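Long-range contact in oligopeptide ABC transporter, periplasmic oligopeptide-binding protein, putative (Thermotoga maritima MSB8, PDB 5IPW), which probably binds oligopeptides outside the cytoplasmic membrane and hands them to an ABC transporter for uptake: residues I18-E23 against V264-Q270. Residues are numbered along the deposited sequence.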
loop_
_atom_site.group_PDB
_atom_site.type_symbol
_atom_site.label_atom_id
_atom_site.label_comp_id
_atom_site.label_asym_id
_atom_site.label_seq_id
_atom_site.Cartn_x
_atom_site.Cartn_y
_atom_site.Cartn_z
ATOM N N ILE A 18 21.277 26.159 2.680
ATOM C CA ILE A 18 21.815 25.604 1.461
ATOM C C ILE A 18 22.245 26.808 0.634
ATOM O O ILE A 18 21.398 27.577 0.172
ATOM C CB ILE A 18 20.758 24.784 0.707
ATOM C CG1 ILE A 18 20.339 23.578 1.537
ATOM C CG2 ILE A 18 21.304 24.306 -0.627
ATOM C CD1 ILE A 18 18.982 23.037 1.166
ATOM N N THR A 19 23.553 26.975 0.461
ATOM C CA THR A 19 24.108 28.195 -0.137
ATOM C C THR A 19 24.589 28.015 -1.581
ATOM O O THR A 19 24.986 28.985 -2.232
ATOM C CB THR A 19 25.290 28.725 0.704
ATOM O OG1 THR A 19 26.365 27.776 0.693
ATOM C CG2 THR A 19 24.857 28.977 2.153
ATOM N N GLU A 20 24.533 26.785 -2.081
ATOM C CA GLU A 20 25.224 26.420 -3.306
ATOM C C GLU A 20 24.579 25.152 -3.844
ATOM O O GLU A 20 24.195 24.273 -3.061
ATOM C CB GLU A 20 26.686 26.145 -2.967
ATOM C CG GLU A 20 27.703 26.733 -3.923
ATOM C CD GLU A 20 29.129 26.366 -3.532
ATOM O OE1 GLU A 20 29.424 26.268 -2.314
ATOM O OE2 GLU A 20 29.960 26.168 -4.445
ATOM N N TYR A 21 24.448 25.051 -5.167
ATOM C CA TYR A 21 23.900 23.840 -5.784
ATOM C C TYR A 21 24.974 23.069 -6.517
ATOM O O TYR A 21 25.880 23.662 -7.103
ATOM C CB TYR A 21 22.775 24.169 -6.753
ATOM C CG TYR A 21 21.535 24.706 -6.100
ATOM C CD1 TYR A 21 20.957 24.051 -5.031
ATOM C CD2 TYR A 21 20.914 25.859 -6.584
ATOM C CE1 TYR A 21 19.812 24.537 -4.437
ATOM C CE2 TYR A 21 19.760 26.356 -5.996
ATOM C CZ TYR A 21 19.220 25.687 -4.919
ATOM O OH TYR A 21 18.081 26.151 -4.313
ATOM N N HIS A 22 24.854 21.744 -6.483
ATOM C CA HIS A 22 25.825 20.850 -7.104
ATOM C C HIS A 22 25.114 19.873 -8.019
ATOM O O HIS A 22 23.904 19.705 -7.923
ATOM C CB HIS A 22 26.595 20.102 -6.025
ATOM C CG HIS A 22 27.249 21.007 -5.033
ATOM N ND1 HIS A 22 28.410 21.699 -5.312
ATOM C CD2 HIS A 22 26.894 21.356 -3.775
ATOM C CE1 HIS A 22 28.744 22.429 -4.262
ATOM N NE2 HIS A 22 27.838 22.243 -3.319
ATOM N N GLU A 23 25.870 19.230 -8.902
ATOM C CA GLU A 23 25.292 18.356 -9.923
ATOM C C GLU A 23 26.203 17.191 -10.185
ATOM O O GLU A 23 27.382 17.246 -9.857
ATOM C CB GLU A 23 25.108 19.137 -11.222
ATOM C CG GLU A 23 26.415 19.382 -11.978
ATOM C CD GLU A 23 26.350 20.548 -12.946
ATOM O OE1 GLU A 23 25.233 20.984 -13.244
ATOM O OE2 GLU A 23 27.404 21.033 -13.412
ATOM N N VAL A 264 16.707 18.453 -4.169
ATOM C CA VAL A 264 18.104 18.405 -3.779
ATOM C C VAL A 264 18.279 17.830 -2.377
ATOM O O VAL A 264 17.322 17.619 -1.639
ATOM C CB VAL A 264 18.758 19.802 -3.820
ATOM C CG1 VAL A 264 18.616 20.431 -5.201
ATOM C CG2 VAL A 264 18.151 20.728 -2.768
ATOM N N ASP A 265 19.535 17.547 -2.078
ATOM C CA ASP A 265 20.067 17.243 -0.752
ATOM C C ASP A 265 19.986 18.378 0.223
ATOM O O ASP A 265 19.850 19.529 -0.163
ATOM C CB ASP A 265 21.580 17.050 -0.894
ATOM C CG ASP A 265 21.971 15.660 -0.870
ATOM O OD1 ASP A 265 21.066 14.811 -0.811
ATOM O OD2 ASP A 265 23.185 15.411 -0.909
ATOM N N ILE A 266 20.214 18.052 1.488
ATOM C CA ILE A 266 20.535 19.070 2.477
ATOM C C ILE A 266 21.822 19.837 2.137
ATOM O O ILE A 266 21.969 20.974 2.546
ATOM C CB ILE A 266 20.582 18.511 3.923
ATOM C CG1 ILE A 266 21.611 17.392 4.079
ATOM C CG2 ILE A 266 19.208 18.002 4.333
ATOM C CD1 ILE A 266 21.718 16.847 5.493
ATOM N N GLU A 267 22.754 19.234 1.407
ATOM C CA GLU A 267 23.942 19.963 0.919
ATOM C C GLU A 267 23.763 20.608 -0.461
ATOM O O GLU A 267 24.728 21.095 -1.043
ATOM C CB GLU A 267 25.164 19.034 0.878
ATOM C CG GLU A 267 25.688 18.607 2.246
ATOM C CD GLU A 267 26.420 19.727 2.976
ATOM O OE1 GLU A 267 27.500 20.136 2.511
ATOM O OE2 GLU A 267 25.910 20.200 4.020
ATOM N N GLY A 268 22.552 20.605 -0.999
ATOM C CA GLY A 268 22.306 21.200 -2.321
ATOM C C GLY A 268 22.693 20.372 -3.548
ATOM O O GLY A 268 22.690 20.894 -4.664
ATOM N N ASN A 269 23.031 19.097 -3.364
ATOM C CA ASN A 269 23.193 18.175 -4.496
ATOM C C ASN A 269 21.851 17.888 -5.190
ATOM O O ASN A 269 20.908 17.425 -4.556
ATOM C CB ASN A 269 23.806 16.839 -4.042
ATOM C CG ASN A 269 25.194 16.997 -3.451
ATOM O OD1 ASN A 269 26.084 17.557 -4.080
ATOM N ND2 ASN A 269 25.383 16.500 -2.231
ATOM N N GLN A 270 21.782 18.166 -6.491
ATOM C CA GLN A 270 20.610 17.842 -7.295
ATOM C C GLN A 270 20.483 16.332 -7.448
ATOM O O GLN A 270 21.367 15.670 -7.994
ATOM C CB GLN A 270 20.700 18.474 -8.689
ATOM C CG GLN A 270 19.526 18.108 -9.593
ATOM C CD GLN A 270 19.727 18.494 -11.049
ATOM O OE1 GLN A 270 20.846 18.456 -11.566
ATOM N NE2 GLN A 270 18.632 18.841 -11.729
HETATM O O HOH W 1 27.543 21.978 0.035
#
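Ile-18 lies over the type I beta turn from Asp-265 to Gly-268, its CG1 3.2 Å from Ile-266 O and its CG2 3.7 Å from Gly-268 CA. Gly-268 ends the turn with positive phi, and a CB there would clash with Glu-20 O; having none, Gly-268 lets the 18-23 backbone pass close. Beyond the turn the backbones run parallel and form a single beta bridge, His-22 with Asn-269: His-22 N donates to Gly-268 O (3.0 Å) and Gln-270 N to His-22 O (3.0 Å). Tyr-21 CA adds a CA-H...O contact to the same Gly-268 O (3.4 Å). His-22 CB meets Asn-269 OD1 at 3.2 Å, while Asn-269 ND2 donates to Asp-265 OD2 (2.8 Å), which is also hydrogen-bonded to Tyr-273 OH. The Tyr-21 ring approaches Val-264, whose strand 263-265 edges a three-stranded sheet beside strand 48-51. The bridge thus fastens the loop between helices 7-14 and 25-32 to the beta turn following that strand, with Glu-23 salt-bridged to Arg-42 of helix 39-42.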